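GTPase activator-like protein (Chaetomium thermophilum, PDB 5HIU) is a fungal counterpart of TSC2 and probably works as a GTPase activator, the present chain being its all-helical N-terminal part. Local coordinates at residues S256-H259 and C260-S264; S284-R287 and I288-F292; R310-R313 and G314-V318; S337-V340 and G341-N345; T352-A355 and T356-R360. All blocks are in the same frame, centred on the assembly; numbering follows the deposited sequence.

Contact 1: residues S256-H259 and C260-S264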
# COMPACT_ATOMS: atom_id res chain seq x y z
N SER A 256 6.28 -5.41 -4.17
CA SER A 256 7.62 -5.77 -4.64
C SER A 256 8.14 -4.74 -5.62
O SER A 256 9.32 -4.47 -5.67
CB SER A 256 7.63 -7.14 -5.32
OG SER A 256 7.65 -8.15 -4.33
N SER A 257 7.23 -4.17 -6.39
CA SER A 257 7.60 -3.15 -7.35
C SER A 257 7.93 -1.85 -6.64
O SER A 257 8.92 -1.21 -6.96
CB SER A 257 6.48 -3.01 -8.38
OG SER A 257 6.37 -4.22 -9.14
N ILE A 258 7.12 -1.45 -5.68
CA ILE A 258 7.40 -0.21 -4.96
C ILE A 258 8.73 -0.36 -4.25
O ILE A 258 9.56 0.55 -4.25
CB ILE A 258 6.30 0.12 -3.95
CG1 ILE A 258 5.04 0.58 -4.67
CG2 ILE A 258 6.76 1.20 -2.98
CD1 ILE A 258 3.77 0.35 -3.86
N HIS A 259 8.90 -1.53 -3.64
CA HIS A 259 10.11 -1.89 -2.91
C HIS A 259 11.34 -1.68 -3.74
O HIS A 259 12.33 -1.13 -3.27
CB HIS A 259 10.06 -3.36 -2.54
CG HIS A 259 11.27 -3.84 -1.82
ND1 HIS A 259 11.65 -3.36 -0.59
CD2 HIS A 259 12.17 -4.80 -2.14
CE1 HIS A 259 12.74 -3.99 -0.19
NE2 HIS A 259 13.08 -4.86 -1.12
N CYS A 260 11.28 -2.17 -4.97
CA CYS A 260 12.39 -2.04 -5.86
C CYS A 260 12.46 -0.62 -6.42
O CYS A 260 13.45 0.08 -6.19
CB CYS A 260 12.25 -3.04 -6.99
SG CYS A 260 13.78 -3.09 -7.91
N LEU A 261 11.39 -0.20 -7.10
CA LEU A 261 11.40 1.00 -7.95
C LEU A 261 11.29 2.33 -7.22
O LEU A 261 11.66 3.32 -7.80
CB LEU A 261 10.27 0.95 -8.98
CG LEU A 261 10.27 -0.28 -9.89
CD1 LEU A 261 9.04 -0.32 -10.78
CD2 LEU A 261 11.51 -0.31 -10.75
N VAL A 262 10.78 2.36 -5.99
CA VAL A 262 10.57 3.63 -5.29
C VAL A 262 11.43 3.67 -4.04
O VAL A 262 10.92 3.59 -2.93
CB VAL A 262 9.10 3.89 -4.92
CG1 VAL A 262 8.94 5.28 -4.30
CG2 VAL A 262 8.23 3.78 -6.16
N PRO A 263 12.73 3.86 -4.21
CA PRO A 263 13.69 3.67 -3.12
C PRO A 263 13.32 4.37 -1.81
O PRO A 263 13.55 3.80 -0.76
CB PRO A 263 15.00 4.25 -3.70
CG PRO A 263 14.59 5.12 -4.83
CD PRO A 263 13.37 4.46 -5.39
N SER A 264 12.74 5.56 -1.89
CA SER A 264 12.37 6.32 -0.68
C SER A 264 11.29 5.65 0.18
O SER A 264 11.07 6.06 1.31
CB SER A 264 11.86 7.71 -1.07
OG SER A 264 10.55 7.62 -1.61

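Contact 2: residues S284-R287 and I288-F292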
# COMPACT_ATOMS: atom_id res chain seq x y z
N SER A 284 2.85 -19.17 0.19
CA SER A 284 2.28 -18.69 -1.07
C SER A 284 3.09 -17.53 -1.64
O SER A 284 3.33 -17.46 -2.85
CB SER A 284 0.82 -18.29 -0.88
OG SER A 284 0.03 -19.43 -0.55
N THR A 285 3.54 -16.64 -0.76
CA THR A 285 4.36 -15.49 -1.17
C THR A 285 5.68 -15.90 -1.82
O THR A 285 6.06 -15.34 -2.86
CB THR A 285 4.66 -14.60 0.04
OG1 THR A 285 3.44 -14.29 0.73
CG2 THR A 285 5.36 -13.30 -0.38
N VAL A 286 6.37 -16.87 -1.23
CA VAL A 286 7.62 -17.37 -1.81
C VAL A 286 7.36 -17.92 -3.21
O VAL A 286 8.06 -17.59 -4.17
CB VAL A 286 8.24 -18.48 -0.93
CG1 VAL A 286 9.38 -19.18 -1.64
CG2 VAL A 286 8.75 -17.91 0.38
N ARG A 287 6.36 -18.79 -3.28
CA ARG A 287 5.90 -19.39 -4.53
C ARG A 287 5.58 -18.34 -5.60
O ARG A 287 5.99 -18.47 -6.76
CB ARG A 287 4.66 -20.22 -4.21
CG ARG A 287 3.97 -20.90 -5.39
CD ARG A 287 3.30 -22.19 -4.95
NE ARG A 287 2.65 -22.06 -3.64
CZ ARG A 287 1.35 -21.81 -3.45
NH1 ARG A 287 0.51 -21.66 -4.48
NH2 ARG A 287 0.88 -21.72 -2.21
N ILE A 288 4.86 -17.29 -5.18
CA ILE A 288 4.52 -16.15 -6.04
C ILE A 288 5.78 -15.45 -6.52
O ILE A 288 5.94 -15.19 -7.71
CB ILE A 288 3.61 -15.13 -5.29
CG1 ILE A 288 2.20 -15.70 -5.15
CG2 ILE A 288 3.56 -13.77 -6.00
CD1 ILE A 288 1.36 -15.02 -4.09
N LEU A 289 6.65 -15.11 -5.57
CA LEU A 289 7.91 -14.42 -5.87
C LEU A 289 8.79 -15.20 -6.85
O LEU A 289 9.51 -14.60 -7.66
CB LEU A 289 8.70 -14.21 -4.58
CG LEU A 289 8.26 -13.11 -3.63
CD1 LEU A 289 8.95 -13.31 -2.29
CD2 LEU A 289 8.58 -11.74 -4.19
N LEU A 290 8.76 -16.53 -6.73
CA LEU A 290 9.55 -17.36 -7.63
C LEU A 290 8.88 -17.40 -8.97
O LEU A 290 9.57 -17.30 -10.00
CB LEU A 290 9.70 -18.78 -7.09
CG LEU A 290 10.68 -18.92 -5.93
CD1 LEU A 290 10.44 -20.25 -5.23
CD2 LEU A 290 12.12 -18.80 -6.40
N ASP A 291 7.55 -17.54 -8.96
CA ASP A 291 6.73 -17.49 -10.18
C ASP A 291 7.14 -16.31 -11.06
O ASP A 291 7.21 -16.45 -12.27
CB ASP A 291 5.23 -17.37 -9.88
CG ASP A 291 4.58 -18.70 -9.53
OD1 ASP A 291 5.16 -19.77 -9.78
OD2 ASP A 291 3.45 -18.65 -9.01
N PHE A 292 7.43 -15.16 -10.47
CA PHE A 292 7.87 -14.03 -11.26
C PHE A 292 9.12 -14.39 -12.03
O PHE A 292 9.33 -13.93 -13.14
CB PHE A 292 8.10 -12.79 -10.39
CG PHE A 292 6.85 -12.33 -9.69
CD1 PHE A 292 5.63 -12.29 -10.35
CD2 PHE A 292 6.90 -11.93 -8.36
CE1 PHE A 292 4.48 -11.86 -9.70
CE2 PHE A 292 5.75 -11.49 -7.70
CZ PHE A 292 4.54 -11.46 -8.37

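Contact 3: residues R310-R313 and G314-V318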
# COMPACT_ATOMS: atom_id res chain seq x y z
N ARG A 310 9.51 -5.88 -14.91
CA ARG A 310 9.15 -5.10 -13.73
C ARG A 310 9.04 -6.05 -12.56
O ARG A 310 9.76 -5.92 -11.59
CB ARG A 310 7.82 -4.35 -13.95
CG ARG A 310 7.04 -3.99 -12.68
CD ARG A 310 5.74 -3.26 -12.99
NE ARG A 310 4.82 -4.07 -13.80
CZ ARG A 310 3.62 -3.67 -14.22
NH1 ARG A 310 3.16 -2.46 -13.92
NH2 ARG A 310 2.87 -4.49 -14.95
N ASP A 311 8.15 -7.04 -12.71
CA ASP A 311 7.89 -8.05 -11.69
C ASP A 311 9.15 -8.81 -11.28
O ASP A 311 9.36 -9.08 -10.10
CB ASP A 311 6.86 -9.08 -12.19
CG ASP A 311 5.52 -8.47 -12.55
OD1 ASP A 311 5.06 -7.50 -11.88
OD2 ASP A 311 4.90 -8.97 -13.51
N VAL A 312 9.97 -9.17 -12.27
CA VAL A 312 11.17 -9.94 -12.00
C VAL A 312 12.16 -9.17 -11.12
O VAL A 312 12.68 -9.74 -10.16
CB VAL A 312 11.86 -10.39 -13.30
CG1 VAL A 312 13.19 -11.05 -13.00
CG2 VAL A 312 10.96 -11.35 -14.06
N ARG A 313 12.41 -7.91 -11.44
CA ARG A 313 13.38 -7.11 -10.69
C ARG A 313 12.96 -6.89 -9.24
O ARG A 313 13.81 -6.67 -8.36
CB ARG A 313 13.53 -5.72 -11.29
CG ARG A 313 13.98 -5.67 -12.74
CD ARG A 313 14.21 -4.23 -13.12
NE ARG A 313 15.14 -3.59 -12.19
CZ ARG A 313 15.14 -2.29 -11.87
NH1 ARG A 313 14.24 -1.45 -12.39
NH2 ARG A 313 16.03 -1.83 -10.99
N GLY A 314 11.65 -6.89 -9.01
CA GLY A 314 11.13 -6.66 -7.68
C GLY A 314 11.32 -7.91 -6.86
O GLY A 314 11.85 -7.84 -5.75
N ALA A 315 10.88 -9.03 -7.44
CA ALA A 315 11.06 -10.38 -6.88
C ALA A 315 12.49 -10.60 -6.43
O ALA A 315 12.73 -11.16 -5.37
CB ALA A 315 10.69 -11.44 -7.91
N LEU A 316 13.44 -10.15 -7.23
CA LEU A 316 14.85 -10.22 -6.87
C LEU A 316 15.10 -9.42 -5.60
O LEU A 316 15.75 -9.88 -4.67
CB LEU A 316 15.73 -9.68 -8.00
CG LEU A 316 16.34 -10.66 -9.01
CD1 LEU A 316 15.41 -11.80 -9.42
CD2 LEU A 316 16.82 -9.89 -10.23
N SER A 317 14.60 -8.20 -5.59
CA SER A 317 14.82 -7.28 -4.49
C SER A 317 14.28 -7.89 -3.21
O SER A 317 14.96 -7.90 -2.17
CB SER A 317 14.08 -5.96 -4.79
OG SER A 317 14.54 -4.91 -3.97
N VAL A 318 13.06 -8.41 -3.29
CA VAL A 318 12.37 -8.91 -2.12
C VAL A 318 12.98 -10.23 -1.71
O VAL A 318 13.09 -10.53 -0.52
CB VAL A 318 10.84 -9.04 -2.38
CG1 VAL A 318 10.17 -9.85 -1.29
CG2 VAL A 318 10.19 -7.66 -2.46

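Contact 4: residues S337-V340 and G341-N345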
# COMPACT_ATOMS: atom_id res chain seq x y z
N SER A 337 16.84 -25.20 -5.33
CA SER A 337 16.60 -25.71 -6.68
C SER A 337 15.71 -24.75 -7.47
O SER A 337 16.15 -24.19 -8.48
CB SER A 337 15.96 -27.09 -6.60
OG SER A 337 15.00 -27.12 -5.56
N LEU A 338 14.49 -24.54 -6.97
CA LEU A 338 13.54 -23.56 -7.53
C LEU A 338 14.19 -22.20 -7.76
O LEU A 338 14.16 -21.66 -8.86
CB LEU A 338 12.34 -23.35 -6.59
CG LEU A 338 11.10 -24.26 -6.60
CD1 LEU A 338 10.55 -24.31 -8.01
CD2 LEU A 338 11.36 -25.66 -6.06
N LEU A 339 14.77 -21.64 -6.70
CA LEU A 339 15.37 -20.32 -6.80
C LEU A 339 16.26 -20.26 -8.00
O LEU A 339 16.11 -19.39 -8.85
CB LEU A 339 16.17 -19.97 -5.54
CG LEU A 339 16.71 -18.54 -5.50
CD1 LEU A 339 15.60 -17.51 -5.67
CD2 LEU A 339 17.47 -18.30 -4.20
N VAL A 340 17.17 -21.22 -8.09
CA VAL A 340 18.15 -21.27 -9.17
C VAL A 340 17.46 -21.52 -10.49
O VAL A 340 17.84 -20.93 -11.51
CB VAL A 340 19.22 -22.35 -8.88
CG1 VAL A 340 20.24 -22.44 -10.00
CG2 VAL A 340 19.93 -22.02 -7.57
N GLY A 341 16.43 -22.37 -10.48
CA GLY A 341 15.60 -22.59 -11.66
C GLY A 341 15.03 -21.28 -12.15
O GLY A 341 15.10 -20.96 -13.35
N GLY A 342 14.48 -20.50 -11.22
CA GLY A 342 13.97 -19.17 -11.50
C GLY A 342 15.04 -18.20 -11.98
O GLY A 342 14.83 -17.45 -12.92
N LEU A 343 16.20 -18.23 -11.33
CA LEU A 343 17.27 -17.28 -11.63
C LEU A 343 17.86 -17.47 -13.02
O LEU A 343 18.37 -16.52 -13.62
CB LEU A 343 18.40 -17.41 -10.61
CG LEU A 343 18.11 -16.99 -9.16
CD1 LEU A 343 18.94 -17.84 -8.21
CD2 LEU A 343 18.37 -15.51 -8.93
N ALA A 344 17.79 -18.70 -13.53
CA ALA A 344 18.41 -19.02 -14.82
C ALA A 344 17.67 -18.30 -15.94
O ALA A 344 18.26 -17.48 -16.67
CB ALA A 344 18.42 -20.52 -15.06
N ASN A 345 16.37 -18.59 -16.05
CA ASN A 345 15.47 -17.91 -16.98
C ASN A 345 15.88 -16.46 -17.14
O ASN A 345 16.20 -16.02 -18.25
CB ASN A 345 14.03 -17.97 -16.46
CG ASN A 345 13.32 -19.27 -16.83
OD1 ASN A 345 13.81 -20.07 -17.63
ND2 ASN A 345 12.14 -19.46 -16.26

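Contact 5: residues T352-A355 and T356-R360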
# COMPACT_ATOMS: atom_id res chain seq x y z
N THR A 352 23.02 -4.44 -17.82
CA THR A 352 23.80 -4.01 -16.63
C THR A 352 23.11 -4.16 -15.28
O THR A 352 23.46 -5.06 -14.51
CB THR A 352 24.30 -2.54 -16.74
OG1 THR A 352 23.19 -1.66 -16.87
CG2 THR A 352 25.28 -2.35 -17.91
N ARG A 353 22.15 -3.30 -14.99
CA ARG A 353 21.55 -3.28 -13.66
C ARG A 353 20.87 -4.61 -13.25
O ARG A 353 20.93 -4.95 -12.09
CB ARG A 353 20.58 -2.10 -13.50
CG ARG A 353 21.26 -0.73 -13.57
CD ARG A 353 20.25 0.42 -13.54
NE ARG A 353 20.81 1.66 -14.10
CZ ARG A 353 20.16 2.83 -14.16
NH1 ARG A 353 18.92 2.93 -13.69
NH2 ARG A 353 20.76 3.89 -14.69
N VAL A 354 20.26 -5.35 -14.19
CA VAL A 354 19.58 -6.63 -13.87
C VAL A 354 20.58 -7.76 -13.61
O VAL A 354 20.53 -8.43 -12.58
CB VAL A 354 18.66 -7.10 -15.00
CG1 VAL A 354 18.24 -8.56 -14.81
CG2 VAL A 354 17.44 -6.20 -15.10
N ALA A 355 21.46 -7.99 -14.56
CA ALA A 355 22.58 -8.85 -14.32
C ALA A 355 23.21 -8.46 -12.99
O ALA A 355 23.54 -9.32 -12.20
CB ALA A 355 23.60 -8.73 -15.45
N THR A 356 23.37 -7.16 -12.74
CA THR A 356 23.93 -6.69 -11.46
C THR A 356 23.11 -7.20 -10.26
O THR A 356 23.70 -7.56 -9.23
CB THR A 356 24.05 -5.15 -11.40
OG1 THR A 356 24.77 -4.68 -12.55
CG2 THR A 356 24.80 -4.69 -10.15
N GLU A 357 21.78 -7.24 -10.39
CA GLU A 357 20.89 -7.71 -9.30
C GLU A 357 20.96 -9.22 -9.10
O GLU A 357 21.24 -9.68 -7.99
CB GLU A 357 19.43 -7.27 -9.52
CG GLU A 357 19.21 -5.78 -9.35
CD GLU A 357 19.72 -5.26 -8.01
OE1 GLU A 357 19.02 -5.44 -6.96
OE2 GLU A 357 20.82 -4.66 -7.99
N ILE A 358 20.74 -9.98 -10.17
CA ILE A 358 20.97 -11.43 -10.14
C ILE A 358 22.21 -11.74 -9.31
O ILE A 358 22.17 -12.55 -8.40
CB ILE A 358 21.20 -12.03 -11.54
CG1 ILE A 358 19.96 -11.87 -12.44
CG2 ILE A 358 21.56 -13.50 -11.42
CD1 ILE A 358 18.84 -12.85 -12.17
N LEU A 359 23.31 -11.06 -9.64
CA LEU A 359 24.56 -11.21 -8.92
C LEU A 359 24.42 -10.77 -7.47
O LEU A 359 24.87 -11.48 -6.57
CB LEU A 359 25.68 -10.39 -9.58
CG LEU A 359 26.31 -10.87 -10.90
CD1 LEU A 359 27.54 -10.03 -11.26
CD2 LEU A 359 26.69 -12.34 -10.84
N ARG A 360 23.82 -9.61 -7.24
CA ARG A 360 23.76 -9.06 -5.87
C ARG A 360 23.05 -10.03 -4.94
O ARG A 360 23.45 -10.20 -3.79
CB ARG A 360 23.14 -7.65 -5.84
CG ARG A 360 22.69 -7.18 -4.45
CD ARG A 360 22.96 -5.72 -4.10
NE ARG A 360 22.44 -4.80 -5.11
CZ ARG A 360 23.16 -3.83 -5.70
NH1 ARG A 360 24.43 -3.60 -5.36
NH2 ARG A 360 22.59 -3.07 -6.62

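Contact 1: residues S256-H259 and C260-S264
Ser256 starts the run by offering its carbonyl to Cys260, whose N lies 3.1 Å from Ser256 O. Next comes Ser257, held more tightly: Leu261 N reaches Ser257 O at 2.7 Å, with an N-H...O angle of 164°, and the Leu261 side chain leans over the same oxygen, CB at 3.3 Å and CG at 3.4 Å. The Ser257 hydroxyl turns back to the Gln253 carbonyl, one turn earlier. Ile258 closes the series, with Val262 N 2.8 Å from Ile258 O. Its CG2 branch, anti to the backbone N, runs alongside Val262 and meets CB of that residue at 4.1 Å; both side chains also lie on Leu227 of helix 224-240. His259, a step further round the helix, has CG on the far side from its backbone N (chi1 179°) and packs its side chain on Ser317, Val318 and Trp270, while its backbone O receives a hydrogen bond from Gln266 NE2. Val262 is the first residue to leave helical backbone angles, and Pro263 follows it, an arrangement that marks the C-terminal end of helix 245-261 and the turn toward the next helix of an alpha-solenoid.

Contact 2: residues S284-R287 and I288-F292
Ser284-Arg287 and Ile288-Phe292 are successive turns of helix 281-294, in contact through helical i to i+4 pairing, with the helix lodged between helices 245-261 and 302-322. Four backbone bonds join the turns, ending with Asp291 N on Arg287 O at 2.9 Å. On the buried side Thr285 CG2 runs alongside Leu289 and meets its CD1 at 4.1 Å, while Thr285 OG1 is bonded to the carbonyl of His281. Val286 and Leu290 form a second parallel pair, CG1 against CD1 at 3.9 Å, beside Pro335 and Val334. Ile288 lies over the Ser284 carbonyl: with chi1 at -73°, CG1 sits beside the backbone N and comes 3.1 Å from Ser284 O. One turn on, the Phe292 ring lays a face against Ile288 O, which stands 3.4 Å above the ring plane and is offset toward its rim. Arg287 and Asp291 carry opposite charges on the outer side, but Arg287 NH1 and Asp291 OD2 stay 6.2 Å apart and make no salt bridge. Backbone hydrogen bonds thus hold the turns together and the side-chain contacts are mainly apolar; the outer charges can probably add only weak long-range attraction.

Contact 3: residues R310-R313 and G314-V318
Between Arg310-Arg313 and Gly314-Val318 the backbone of helix 302-322 is uneven: Gly314 N shares itself weakly between Arg310 O at 3.3 Å and Asp311 O at 3.4 Å, whereas Ala315 N meets Asp311 O almost straight, at 3.1 Å and 171°. Leu316 N follows on Val312 O, and Ser317 N bonds to Arg313 O. Among the side chains, Leu316 does most of the touching. Its CD1 rests 3.5 Å from Val312 O and 4.3 Å from Val312 CG1, and the two residues also lie together on Leu293 of helix 281-294. Ala315 sets its CB 3.5 Å from Val312 O, on the side facing Phe292. Arg313 takes another direction: its CG is beside the backbone N (chi1 -58°) and the chain bends at chi3, placing the residue against Leu261 of helix 245-261. The charged ends of Arg310 and Asp311 attract only at long range, with the oxygen well out of the guanidinium plane; Arg310 has its stronger salt bridge to Asp307. Val312, Ala315 and Leu316 give this helix an apolar side that packs on Leu293 and Phe292 of helix 281-294, while the loosely shared Gly314 N-H suggests a slightly less regular turn midway along it.

Contact 4: residues S337-V340 and G341-N345
Gly342 N makes the shortest bond here, 2.6 Å to Leu338 O, and a straight one with an N-H...O angle of 170°. It is one of four i to i+4 bonds that join Ser337-Val340 to Gly341-Asn345 as consecutive turns of helix 336-348, an alpha helix of the alpha-solenoid. Gly341 N reaches Ser337 O at 2.7 Å, and Leu343 N bonds to Leu339 O. Ala344 N, on Val340 O, is the most bent of the four at 137°. Gly341 and Gly342 bring only backbone to the contact, so the side-chain work falls to Leu339, Val340 and Leu343. Leu339 carries its CG anti to the backbone N (chi1 -174°) and packs on Leu290, Leu323 and Val334. Leu343 has CG beside its own backbone N instead, which brings that carbon over Leu339 O at 3.1 Å. The two leucines then cross obliquely. Val340 packs on Pro384 and Ile385 of helix 383-391. One methyl group of Leu343 serves both neighbours: CD1 sits 3.6 Å from Leu339 CG and 4.3 Å from Val340 CG2.

Contact 5: residues T352-A355 and T356-R360
With chi1 at -52°, Thr356 carries OG1 beside its backbone N and opposite its carbonyl carbon, which turns the hydroxyl back to Thr352 O in the preceding turn. The backbone N of Thr356 bonds to Thr352 O at 2.7 Å, and OG1 appears to donate to the same oxygen, though its modelled 2.4 Å is too short to be trusted. Glu357 has CG beside its backbone N and bends at chi2; CG passes 3.3 Å from Arg353 O, and the carboxylate swings on toward Arg360. A threonine hydroxyl folded onto the carbonyl four residues earlier is a familiar helix motif, set here in helix 352-366 of the alpha-solenoid. Ile358 N takes Val354 O at 2.9 Å, and Leu359 N takes Ala355 O at 3.1 Å with an angle of 168°. Ile358 CG1 lies 3.5 Å from Val354 O and approaches Val354 CG1 at 4.4 Å; the isoleucine also packs on Leu316 of helix 302-322. Ala355 and Thr356 lie against Val423 of helix 423-441. At the outer side Arg360 NH2 forms a salt bridge with Glu357 OE2 at 2.7 Å; its hydrogen bond is weak, being bent. OE1 lies near the guanidinium edge, in its plane, but farther off.

The five contacts follow one another along the chain, each within a single helix: 245-261, 281-294, 302-322, 336-348 and 352-366, all in the DUF3384 region. Contacts 2 and 3 each touch three others. The centre of contact 3 lies about 9 Å from that of contact 1 and about 11 Å from those of contacts 2 and 5; it meets them through Val318 CG2, 3.2 Å from Ser256 OG, Ala315 CB, 3.8 Å from Phe292 CB, and Leu316 CD2, 3.8 Å from Glu357 CB. Contact 2 also meets contacts 1 and 4, and contact 4 touches contact 5. The helices pack on neighbours both next in sequence and further along, building the elongated alpha-solenoid of the TSC2 N-terminal part.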